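Local coordinates for folylpolyglutamate synthase protein FOLC (Mycobacterium tuberculosis, PDB 2VOS) that probably catalyses the ATP-dependent addition of L-glutamate to dihydropteroate and to the growing gamma-glutamyl tail of tetrahydrofolate, at residues A[389-394]-A[418-423]; A[401-406]-A[412-417]; A[431-436]-A[440-445]. All coordinates share one frame; numbering follows the deposited sequence.

Contact 1: A[389-394]-A[418-423]; sequences GILAAL and ALAAGE
A420 and A421, the two residues that L391 meets, ride on a helical turn held by the bond from G422 N to A418 O (2.8 Å). The turn makes its bonds within the helix, and L391 offers only methyls across the contact. L391 reaches across alone from 389-394, and its branched end straddles the pair of alanines. CD1 comes down over the flat of the peptide joining them, 3.5 Å from A420 C, and also touches A420 CB at 3.6 Å. CD2 takes the other alanine, 4.1 Å from A421 CB. With CG beside its backbone N (chi1 -68°), L391 carries both methyls out toward the second helix. A leucine is long enough to span the interval between two helices, while alanines, with a single methyl each, let it come down onto the backbone. L391 also touches R424 and F425 further along helix 414-425. I390 and L394 meet A359 of helix 356-368, and A421 rests on V403 and V430 of the sheet. Neighbouring helices packed side by side over a largely parallel sheet are typical of the Rossmann-like C-terminal domain of the Mur ligase superfamily.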
ATOM      1  N   GLY A 389     -11.530   9.504 -13.188  1.00 42.62           N
ATOM      2  CA  GLY A 389     -10.436   8.678 -13.699  1.00 43.18           C
ATOM      3  C   GLY A 389     -10.549   7.200 -13.272  1.00 43.47           C
ATOM      4  O   GLY A 389     -10.256   6.269 -14.054  1.00 44.32           O
ATOM      5  N   ILE A 390     -10.936   6.953 -12.019  1.00 42.72           N
ATOM      6  CA  ILE A 390     -11.224   5.567 -11.585  1.00 41.78           C
ATOM      7  C   ILE A 390     -12.344   4.921 -12.438  1.00 42.43           C
ATOM      8  O   ILE A 390     -12.178   3.804 -12.921  1.00 43.01           O
ATOM      9  CB  ILE A 390     -11.590   5.506 -10.094  1.00 41.03           C
ATOM     10  CG1 ILE A 390     -10.330   5.848  -9.269  1.00 38.90           C
ATOM     11  CG2 ILE A 390     -12.048   4.094  -9.681  1.00 38.87           C
ATOM     12  CD1 ILE A 390     -10.622   6.462  -7.867  1.00 37.28           C
ATOM     13  N   LEU A 391     -13.477   5.599 -12.609  1.00 41.45           N
ATOM     14  CA  LEU A 391     -14.583   5.002 -13.317  1.00 42.77           C
ATOM     15  C   LEU A 391     -14.213   4.738 -14.792  1.00 43.07           C
ATOM     16  O   LEU A 391     -14.565   3.691 -15.381  1.00 43.96           O
ATOM     17  CB  LEU A 391     -15.805   5.927 -13.242  1.00 43.12           C
ATOM     18  CG  LEU A 391     -16.392   6.034 -11.816  1.00 43.31           C
ATOM     19  CD1 LEU A 391     -17.240   7.301 -11.603  1.00 44.10           C
ATOM     20  CD2 LEU A 391     -17.186   4.775 -11.477  1.00 42.74           C
ATOM     21  N   ALA A 392     -13.487   5.680 -15.369  1.00 41.39           N
ATOM     22  CA  ALA A 392     -13.125   5.575 -16.790  1.00 40.97           C
ATOM     23  C   ALA A 392     -12.183   4.358 -17.028  1.00 41.10           C
ATOM     24  O   ALA A 392     -12.273   3.698 -18.053  1.00 40.10           O
ATOM     25  CB  ALA A 392     -12.480   6.864 -17.271  1.00 40.41           C
ATOM     26  N   ALA A 393     -11.359   4.019 -16.043  1.00 40.18           N
ATOM     27  CA  ALA A 393     -10.454   2.887 -16.171  1.00 42.37           C
ATOM     28  C   ALA A 393     -11.221   1.583 -16.013  1.00 42.82           C
ATOM     29  O   ALA A 393     -10.833   0.545 -16.580  1.00 42.77           O
ATOM     30  CB  ALA A 393      -9.323   2.947 -15.088  1.00 43.26           C
ATOM     31  N   LEU A 394     -12.323   1.609 -15.259  1.00 43.21           N
ATOM     32  CA  LEU A 394     -13.035   0.356 -14.949  1.00 43.29           C
ATOM     33  C   LEU A 394     -14.188   0.091 -15.896  1.00 44.25           C
ATOM     34  O   LEU A 394     -14.654  -1.060 -16.020  1.00 43.14           O
ATOM     35  CB  LEU A 394     -13.546   0.356 -13.500  1.00 44.72           C
ATOM     36  CG  LEU A 394     -12.366   0.431 -12.520  1.00 46.69           C
ATOM     37  CD1 LEU A 394     -12.802   0.638 -11.042  1.00 50.16           C
ATOM     38  CD2 LEU A 394     -11.518  -0.804 -12.681  1.00 50.73           C
ATOM     39  N   ALA A 418     -23.122   7.587  -7.672  1.00 41.73           N
ATOM     40  CA  ALA A 418     -24.046   7.105  -8.688  1.00 43.25           C
ATOM     41  C   ALA A 418     -24.085   8.006  -9.954  1.00 43.84           C
ATOM     42  O   ALA A 418     -24.106   7.525 -11.085  1.00 43.69           O
ATOM     43  CB  ALA A 418     -25.490   7.027  -8.087  1.00 43.10           C
ATOM     44  N   LEU A 419     -24.194   9.305  -9.751  1.00 44.14           N
ATOM     45  CA  LEU A 419     -24.150  10.249 -10.862  1.00 45.40           C
ATOM     46  C   LEU A 419     -22.798  10.191 -11.613  1.00 45.42           C
ATOM     47  O   LEU A 419     -22.775  10.083 -12.833  1.00 45.51           O
ATOM     48  CB  LEU A 419     -24.416  11.641 -10.305  1.00 45.66           C
ATOM     49  CG  LEU A 419     -24.431  12.911 -11.132  1.00 48.05           C
ATOM     50  CD1 LEU A 419     -25.528  12.863 -12.228  1.00 48.35           C
ATOM     51  CD2 LEU A 419     -24.711  14.037 -10.120  1.00 50.21           C
ATOM     52  N   ALA A 420     -21.677  10.256 -10.876  1.00 45.21           N
ATOM     53  CA  ALA A 420     -20.341  10.107 -11.464  1.00 44.71           C
ATOM     54  C   ALA A 420     -20.287   8.836 -12.333  1.00 44.29           C
ATOM     55  O   ALA A 420     -19.934   8.909 -13.511  1.00 45.18           O
ATOM     56  CB  ALA A 420     -19.240  10.086 -10.375  1.00 43.06           C
ATOM     57  N   ALA A 421     -20.667   7.690 -11.760  1.00 44.22           N
ATOM     58  CA  ALA A 421     -20.756   6.418 -12.469  1.00 43.42           C
ATOM     59  C   ALA A 421     -21.627   6.510 -13.717  1.00 43.89           C
ATOM     60  O   ALA A 421     -21.238   6.027 -14.789  1.00 42.62           O
ATOM     61  CB  ALA A 421     -21.288   5.291 -11.532  1.00 43.56           C
ATOM     62  N   GLY A 422     -22.811   7.119 -13.556  1.00 44.51           N
ATOM     63  CA  GLY A 422     -23.753   7.305 -14.655  1.00 45.89           C
ATOM     64  C   GLY A 422     -23.146   8.030 -15.847  1.00 46.86           C
ATOM     65  O   GLY A 422     -23.464   7.696 -17.000  1.00 45.96           O
ATOM     66  N   GLU A 423     -22.272   9.005 -15.578  1.00 47.49           N
ATOM     67  CA  GLU A 423     -21.627   9.789 -16.646  1.00 49.38           C
ATOM     68  C   GLU A 423     -20.671   8.948 -17.483  1.00 49.30           C
ATOM     69  O   GLU A 423     -20.473   9.247 -18.653  1.00 48.68           O
ATOM     70  CB  GLU A 423     -20.867  11.024 -16.096  1.00 50.41           C
ATOM     71  CG  GLU A 423     -21.723  12.160 -15.460  1.00 55.32           C
ATOM     72  CD  GLU A 423     -22.355  13.124 -16.494  1.00 65.11           C
ATOM     73  OE1 GLU A 423     -22.059  12.971 -17.716  1.00 67.88           O
ATOM     74  OE2 GLU A 423     -23.144  14.044 -16.085  1.00 66.99           O
TER

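Contact 2: A[401-406]-A[412-417]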
ATOM      1  N   VAL A 401     -22.042  -1.685 -12.483  1.00 42.63           N
ATOM      2  CA  VAL A 401     -21.460  -1.341 -11.214  1.00 42.73           C
ATOM      3  C   VAL A 401     -22.568  -1.084 -10.187  1.00 43.55           C
ATOM      4  O   VAL A 401     -23.645  -0.562 -10.535  1.00 43.67           O
ATOM      5  CB  VAL A 401     -20.486  -0.168 -11.425  1.00 44.03           C
ATOM      6  CG1 VAL A 401     -21.251   1.107 -11.964  1.00 42.87           C
ATOM      7  CG2 VAL A 401     -19.674   0.101 -10.182  1.00 45.91           C
ATOM      8  N   VAL A 402     -22.337  -1.503  -8.941  1.00 42.28           N
ATOM      9  CA  VAL A 402     -23.212  -1.148  -7.816  1.00 42.14           C
ATOM     10  C   VAL A 402     -22.411  -0.179  -6.970  1.00 42.65           C
ATOM     11  O   VAL A 402     -21.352  -0.549  -6.459  1.00 44.19           O
ATOM     12  CB  VAL A 402     -23.513  -2.400  -6.937  1.00 41.94           C
ATOM     13  CG1 VAL A 402     -24.566  -2.053  -5.849  1.00 40.90           C
ATOM     14  CG2 VAL A 402     -23.995  -3.566  -7.832  1.00 38.81           C
ATOM     15  N   VAL A 403     -22.891   1.050  -6.830  1.00 43.38           N
ATOM     16  CA  VAL A 403     -22.197   2.065  -6.043  1.00 42.77           C
ATOM     17  C   VAL A 403     -22.799   2.133  -4.663  1.00 43.38           C
ATOM     18  O   VAL A 403     -24.007   1.958  -4.483  1.00 42.28           O
ATOM     19  CB  VAL A 403     -22.246   3.457  -6.715  1.00 43.60           C
ATOM     20  CG1 VAL A 403     -21.551   3.429  -8.075  1.00 42.84           C
ATOM     21  CG2 VAL A 403     -23.645   3.891  -6.918  1.00 41.65           C
ATOM     22  N   THR A 404     -21.949   2.344  -3.663  1.00 44.08           N
ATOM     23  CA  THR A 404     -22.388   2.323  -2.294  1.00 44.29           C
ATOM     24  C   THR A 404     -21.472   3.220  -1.457  1.00 44.56           C
ATOM     25  O   THR A 404     -20.773   4.083  -1.995  1.00 44.38           O
ATOM     26  CB  THR A 404     -22.496   0.832  -1.765  1.00 44.88           C
ATOM     27  OG1 THR A 404     -23.087   0.824  -0.464  1.00 44.59           O
ATOM     28  CG2 THR A 404     -21.148   0.152  -1.688  1.00 43.42           C
ATOM     29  N   HIS A 405     -21.516   3.043  -0.138  1.00 45.64           N
ATOM     30  CA  HIS A 405     -20.786   3.880   0.832  1.00 46.22           C
ATOM     31  C   HIS A 405     -20.081   2.878   1.734  1.00 45.72           C
ATOM     32  O   HIS A 405     -20.752   2.006   2.286  1.00 46.40           O
ATOM     33  CB  HIS A 405     -21.798   4.679   1.667  1.00 46.19           C
ATOM     34  CG  HIS A 405     -21.185   5.700   2.572  1.00 48.16           C
ATOM     35  ND1 HIS A 405     -20.395   5.362   3.656  1.00 48.77           N
ATOM     36  CD2 HIS A 405     -21.256   7.056   2.564  1.00 47.84           C
ATOM     37  CE1 HIS A 405     -19.991   6.465   4.264  1.00 47.61           C
ATOM     38  NE2 HIS A 405     -20.513   7.508   3.631  1.00 50.50           N
ATOM     39  N   ASN A 406     -18.770   2.995   1.908  1.00 45.15           N
ATOM     40  CA  ASN A 406     -18.016   1.974   2.637  1.00 45.22           C
ATOM     41  C   ASN A 406     -17.960   2.224   4.141  1.00 45.28           C
ATOM     42  O   ASN A 406     -17.215   1.523   4.861  1.00 44.91           O
ATOM     43  CB  ASN A 406     -16.607   1.888   2.109  1.00 43.53           C
ATOM     44  CG  ASN A 406     -15.842   3.240   2.227  1.00 45.50           C
ATOM     45  OD1 ASN A 406     -16.200   4.127   3.013  1.00 43.23           O
ATOM     46  ND2 ASN A 406     -14.775   3.373   1.435  1.00 43.10           N
ATOM     47  N   LEU A 412     -17.362   9.319  -0.620  1.00 43.72           N
ATOM     48  CA  LEU A 412     -18.332  10.062  -1.434  1.00 45.06           C
ATOM     49  C   LEU A 412     -19.746   9.510  -1.190  1.00 45.15           C
ATOM     50  O   LEU A 412     -19.956   8.301  -1.098  1.00 42.67           O
ATOM     51  CB  LEU A 412     -17.924   9.879  -2.879  1.00 45.30           C
ATOM     52  CG  LEU A 412     -18.274  10.882  -3.963  1.00 49.48           C
ATOM     53  CD1 LEU A 412     -17.842  12.322  -3.584  1.00 48.74           C
ATOM     54  CD2 LEU A 412     -17.571  10.356  -5.252  1.00 50.34           C
ATOM     55  N   ASP A 413     -20.750  10.384  -1.095  1.00 45.98           N
ATOM     56  CA  ASP A 413     -22.059   9.863  -0.787  1.00 47.46           C
ATOM     57  C   ASP A 413     -22.580   9.115  -2.011  1.00 46.31           C
ATOM     58  O   ASP A 413     -22.125   9.355  -3.113  1.00 45.17           O
ATOM     59  CB  ASP A 413     -22.982  10.984  -0.340  1.00 50.18           C
ATOM     60  CG  ASP A 413     -23.226  11.944  -1.437  1.00 56.65           C
ATOM     61  OD1 ASP A 413     -22.303  12.762  -1.707  1.00 64.53           O
ATOM     62  OD2 ASP A 413     -24.313  11.830  -2.066  1.00 64.57           O
ATOM     63  N   VAL A 414     -23.500   8.176  -1.795  1.00 46.39           N
ATOM     64  CA  VAL A 414     -23.993   7.278  -2.833  1.00 46.60           C
ATOM     65  C   VAL A 414     -24.551   7.992  -4.082  1.00 46.61           C
ATOM     66  O   VAL A 414     -24.299   7.585  -5.236  1.00 45.71           O
ATOM     67  CB  VAL A 414     -25.056   6.321  -2.237  1.00 47.07           C
ATOM     68  CG1 VAL A 414     -25.593   5.427  -3.283  1.00 46.92           C
ATOM     69  CG2 VAL A 414     -24.419   5.474  -1.120  1.00 49.52           C
ATOM     70  N   GLU A 415     -25.297   9.060  -3.838  1.00 46.16           N
ATOM     71  CA  GLU A 415     -25.925   9.803  -4.896  1.00 47.37           C
ATOM     72  C   GLU A 415     -24.847  10.493  -5.748  1.00 45.94           C
ATOM     73  O   GLU A 415     -24.889  10.483  -6.982  1.00 45.27           O
ATOM     74  CB  GLU A 415     -26.937  10.805  -4.290  1.00 48.55           C
ATOM     75  CG  GLU A 415     -28.015  10.083  -3.408  1.00 54.85           C
ATOM     76  CD  GLU A 415     -27.740  10.093  -1.846  1.00 59.51           C
ATOM     77  OE1 GLU A 415     -26.656   9.675  -1.320  1.00 52.06           O
ATOM     78  OE2 GLU A 415     -28.692  10.529  -1.144  1.00 63.59           O
ATOM     79  N   ALA A 416     -23.849  11.068  -5.099  1.00 44.85           N
ATOM     80  CA  ALA A 416     -22.805  11.698  -5.885  1.00 44.35           C
ATOM     81  C   ALA A 416     -22.055  10.635  -6.702  1.00 43.43           C
ATOM     82  O   ALA A 416     -21.717  10.876  -7.858  1.00 43.04           O
ATOM     83  CB  ALA A 416     -21.828  12.506  -4.983  1.00 44.79           C
ATOM     84  N   LEU A 417     -21.788   9.467  -6.104  1.00 42.14           N
ATOM     85  CA  LEU A 417     -20.999   8.431  -6.790  1.00 41.20           C
ATOM     86  C   LEU A 417     -21.842   7.804  -7.943  1.00 41.74           C
ATOM     87  O   LEU A 417     -21.337   7.510  -9.040  1.00 41.17           O
ATOM     88  CB  LEU A 417     -20.544   7.357  -5.796  1.00 39.44           C
ATOM     89  CG  LEU A 417     -19.669   6.218  -6.353  1.00 40.18           C
ATOM     90  CD1 LEU A 417     -18.476   6.845  -7.076  1.00 38.18           C
ATOM     91  CD2 LEU A 417     -19.201   5.244  -5.271  1.00 36.85           C
TER
HETATM   92  O   HOH W   1     -18.803   6.065  -1.776  1.00 32.70           O
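V403 and L417 face each other where strand 400-403 passes the start of helix 414-425, and their side chains meet at a slant. V403 sends its beta branch at the helix, and its CG1 lies 3.8 Å from L417 CG. The leucine holds CG anti to its backbone N (chi1 -178°), which carries CD2 over V403 CB and on to T404 O, also at 3.8 Å. One turn earlier V414 approaches from the helix side: its CG2 meets the backbone at T404 C (3.7 Å) and the H405 CB methylene (3.9 Å), while CG1 faces V403 O. T404 turns its own side chain from the helix and gives OG1 to A433 O. The H405 ring slants past L412 O and D413, with ND1 bonded to G407 N. Small branched valines suit a place where strand and helix are close, and the longer leucine, one turn on, reaches V403 CB and T404 O.

The polar groups are dealt with separately. A water donates to both T404 O (2.8 Å) and L412 O (2.6 Å), joining two carbonyls that could not bond to each other. D413 is the N-cap, its OD2 accepting from A416 N at 3.2 Å from 54° above the carboxylate plane; the negative charge probably gains from the positive end of the helix dipole. The chemistry implies that hydrophobic packing joins the strand to the helix in this beta-alpha-beta unit, while the water takes up two carbonyl oxygens and the cap takes up a backbone N-H of the first helical turn.

Contact 3: A[431-436]-A[440-445]; sequences RTAENL and IDVATS
The flat carbonyl group of L436 takes the bond across the contact; that of I440, within 440-445, is gripped on both faces. L436 O accepts from I440 N at 2.9 Å, a backbone bond of the first turn of helix 436-451, and the I440 side chain folds back over the same oxygen, its CG1 3.5 Å away. On the I440 carbonyl, T444 N (2.9 Å) comes to O from one face and T444 OG1 (2.6 Å) from the other. Threonine suits this place because its hydroxyl can turn back to the preceding turn, and S445 OG does the same with V442 O.

Apolar groups do the rest. I440 CD1 meets L436 CG at 4.1 Å, two branched chains slanting past one another. V442 points back to the strand and shares its methyls: CG2 faces A433 CB, and CG1 lies 4.1 Å from R431 CD. The extended chain of R431, from CG to NE, lays its CD methylene against the valine, and the guanidinium lies beyond. N435 is the N-cap: its OD1 accepts from D438 N, capping the first turn.

The contact joins edge strand 430-432, through a short connection, to the helix 436-451 that follows it. R431 pairs through its backbone with strand 400-403, L436 packs on helix 472-481 and V378 of strand 374-379, and I440 and T444 rest on I468 and I466 of strand 464-469.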
ATOM      1  N   ARG A 431     -26.219   0.637 -10.428  1.00 45.51           N
ATOM      2  CA  ARG A 431     -27.194   0.425  -9.368  1.00 45.90           C
ATOM      3  C   ARG A 431     -26.640   0.986  -8.077  1.00 44.81           C
ATOM      4  O   ARG A 431     -25.424   1.243  -7.975  1.00 45.14           O
ATOM      5  CB  ARG A 431     -27.535  -1.062  -9.277  1.00 46.20           C
ATOM      6  CG  ARG A 431     -28.445  -1.442 -10.458  1.00 51.72           C
ATOM      7  CD  ARG A 431     -28.884  -2.915 -10.398  1.00 61.12           C
ATOM      8  NE  ARG A 431     -29.793  -3.338 -11.485  1.00 66.50           N
ATOM      9  CZ  ARG A 431     -29.490  -3.307 -12.792  1.00 69.86           C
ATOM     10  NH1 ARG A 431     -28.309  -2.832 -13.226  1.00 70.72           N
ATOM     11  NH2 ARG A 431     -30.371  -3.749 -13.676  1.00 68.97           N
ATOM     12  N   THR A 432     -27.497   1.179  -7.085  1.00 44.50           N
ATOM     13  CA  THR A 432     -27.056   1.742  -5.812  1.00 44.71           C
ATOM     14  C   THR A 432     -27.453   0.830  -4.663  1.00 45.60           C
ATOM     15  O   THR A 432     -28.400   0.054  -4.768  1.00 45.41           O
ATOM     16  CB  THR A 432     -27.707   3.141  -5.545  1.00 44.77           C
ATOM     17  OG1 THR A 432     -29.104   2.971  -5.417  1.00 45.46           O
ATOM     18  CG2 THR A 432     -27.382   4.182  -6.627  1.00 40.42           C
ATOM     19  N   ALA A 433     -26.746   0.918  -3.551  1.00 45.28           N
ATOM     20  CA  ALA A 433     -27.138   0.167  -2.359  1.00 46.34           C
ATOM     21  C   ALA A 433     -26.648   0.980  -1.162  1.00 47.44           C
ATOM     22  O   ALA A 433     -25.579   1.591  -1.230  1.00 46.29           O
ATOM     23  CB  ALA A 433     -26.505  -1.256  -2.355  1.00 46.54           C
ATOM     24  N   GLU A 434     -27.415   0.958  -0.071  1.00 48.72           N
ATOM     25  CA  GLU A 434     -27.148   1.818   1.080  1.00 49.93           C
ATOM     26  C   GLU A 434     -25.862   1.446   1.789  1.00 49.69           C
ATOM     27  O   GLU A 434     -25.221   2.313   2.424  1.00 50.86           O
ATOM     28  CB  GLU A 434     -28.308   1.784   2.081  1.00 51.22           C
ATOM     29  CG  GLU A 434     -29.663   2.307   1.521  1.00 57.46           C
ATOM     30  CD  GLU A 434     -30.760   2.418   2.608  1.00 66.07           C
ATOM     31  OE1 GLU A 434     -30.423   2.471   3.824  1.00 69.54           O
ATOM     32  OE2 GLU A 434     -31.968   2.452   2.255  1.00 68.30           O
ATOM     33  N   ASN A 435     -25.480   0.167   1.733  1.00 47.62           N
ATOM     34  CA  ASN A 435     -24.270  -0.255   2.416  1.00 46.83           C
ATOM     35  C   ASN A 435     -23.631  -1.435   1.678  1.00 46.54           C
ATOM     36  O   ASN A 435     -24.218  -2.031   0.744  1.00 45.23           O
ATOM     37  CB  ASN A 435     -24.566  -0.618   3.877  1.00 48.10           C
ATOM     38  CG  ASN A 435     -25.545  -1.762   3.997  1.00 46.13           C
ATOM     39  OD1 ASN A 435     -25.323  -2.833   3.430  1.00 46.90           O
ATOM     40  ND2 ASN A 435     -26.636  -1.537   4.700  1.00 46.49           N
ATOM     41  N   LEU A 436     -22.416  -1.744   2.081  1.00 46.11           N
ATOM     42  CA  LEU A 436     -21.614  -2.714   1.412  1.00 46.12           C
ATOM     43  C   LEU A 436     -22.216  -4.111   1.368  1.00 46.54           C
ATOM     44  O   LEU A 436     -22.115  -4.819   0.338  1.00 46.35           O
ATOM     45  CB  LEU A 436     -20.229  -2.741   2.080  1.00 46.58           C
ATOM     46  CG  LEU A 436     -19.210  -3.568   1.340  1.00 47.92           C
ATOM     47  CD1 LEU A 436     -19.013  -3.008  -0.058  1.00 47.28           C
ATOM     48  CD2 LEU A 436     -17.844  -3.593   2.105  1.00 50.74           C
ATOM     49  N   ILE A 440     -23.130  -6.008  -2.108  1.00 44.36           N
ATOM     50  CA  ILE A 440     -22.710  -7.352  -2.507  1.00 45.65           C
ATOM     51  C   ILE A 440     -23.915  -8.252  -2.853  1.00 47.01           C
ATOM     52  O   ILE A 440     -23.839  -9.134  -3.741  1.00 46.76           O
ATOM     53  CB  ILE A 440     -21.747  -8.005  -1.491  1.00 45.53           C
ATOM     54  CG1 ILE A 440     -20.416  -7.235  -1.487  1.00 43.96           C
ATOM     55  CG2 ILE A 440     -21.464  -9.465  -1.876  1.00 46.40           C
ATOM     56  CD1 ILE A 440     -19.612  -7.379  -0.227  1.00 44.71           C
ATOM     57  N   ASP A 441     -25.021  -8.057  -2.138  1.00 47.64           N
ATOM     58  CA  ASP A 441     -26.179  -8.881  -2.414  1.00 48.53           C
ATOM     59  C   ASP A 441     -26.712  -8.471  -3.788  1.00 47.73           C
ATOM     60  O   ASP A 441     -27.135  -9.316  -4.568  1.00 47.99           O
ATOM     61  CB  ASP A 441     -27.282  -8.728  -1.319  1.00 50.39           C
ATOM     62  CG  ASP A 441     -26.956  -9.500   0.003  1.00 53.99           C
ATOM     63  OD1 ASP A 441     -25.953 -10.270   0.085  1.00 57.78           O
ATOM     64  OD2 ASP A 441     -27.706  -9.316   0.981  1.00 59.83           O
ATOM     65  N   VAL A 442     -26.740  -7.168  -4.065  1.00 46.21           N
ATOM     66  CA  VAL A 442     -27.169  -6.713  -5.381  1.00 45.30           C
ATOM     67  C   VAL A 442     -26.272  -7.325  -6.469  1.00 44.97           C
ATOM     68  O   VAL A 442     -26.794  -7.910  -7.445  1.00 45.20           O
ATOM     69  CB  VAL A 442     -27.267  -5.170  -5.484  1.00 44.26           C
ATOM     70  CG1 VAL A 442     -27.621  -4.726  -6.909  1.00 46.53           C
ATOM     71  CG2 VAL A 442     -28.359  -4.640  -4.525  1.00 46.74           C
ATOM     72  N   ALA A 443     -24.938  -7.236  -6.306  1.00 44.56           N
ATOM     73  CA  ALA A 443     -24.014  -7.749  -7.312  1.00 44.20           C
ATOM     74  C   ALA A 443     -24.288  -9.218  -7.499  1.00 45.24           C
ATOM     75  O   ALA A 443     -24.201  -9.759  -8.608  1.00 44.68           O
ATOM     76  CB  ALA A 443     -22.527  -7.530  -6.908  1.00 43.49           C
ATOM     77  N   THR A 444     -24.609  -9.893  -6.409  1.00 45.85           N
ATOM     78  CA  THR A 444     -24.754 -11.321  -6.476  1.00 46.04           C
ATOM     79  C   THR A 444     -25.968 -11.666  -7.327  1.00 46.44           C
ATOM     80  O   THR A 444     -25.920 -12.598  -8.112  1.00 46.97           O
ATOM     81  CB  THR A 444     -24.902 -11.964  -5.073  1.00 46.00           C
ATOM     82  OG1 THR A 444     -23.705 -11.696  -4.328  1.00 46.96           O
ATOM     83  CG2 THR A 444     -25.180 -13.517  -5.196  1.00 46.29           C
ATOM     84  N   SER A 445     -27.052 -10.928  -7.172  1.00 46.91           N
ATOM     85  CA  SER A 445     -28.212 -11.251  -7.962  1.00 47.84           C
ATOM     86  C   SER A 445     -27.938 -10.903  -9.448  1.00 47.18           C
ATOM     87  O   SER A 445     -28.405 -11.592 -10.333  1.00 46.32           O
ATOM     88  CB  SER A 445     -29.497 -10.628  -7.389  1.00 48.27           C
ATOM     89  OG  SER A 445     -29.479  -9.226  -7.543  1.00 53.60           O
TER

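From the N-terminal side the chain leaves helix 387-394, runs through strand 400-403 and a short loop, and enters helix 414-425. Contact 2 closes that small loop, and it is nested inside the larger one closed by contact 1, which brings the later part of the same helix against helix 387-394. The two share helix 414-425 and meet where A418 CA packs on V403 CG2. Contact 3 follows in series: after helix 414-425 the chain forms strand 430-432 and soon enters helix 436-451. It joins contact 2 through the sheet, as V403 N bonds to R431 O. Together they tie three helices to two neighbouring strands of the glutamate ligase domain.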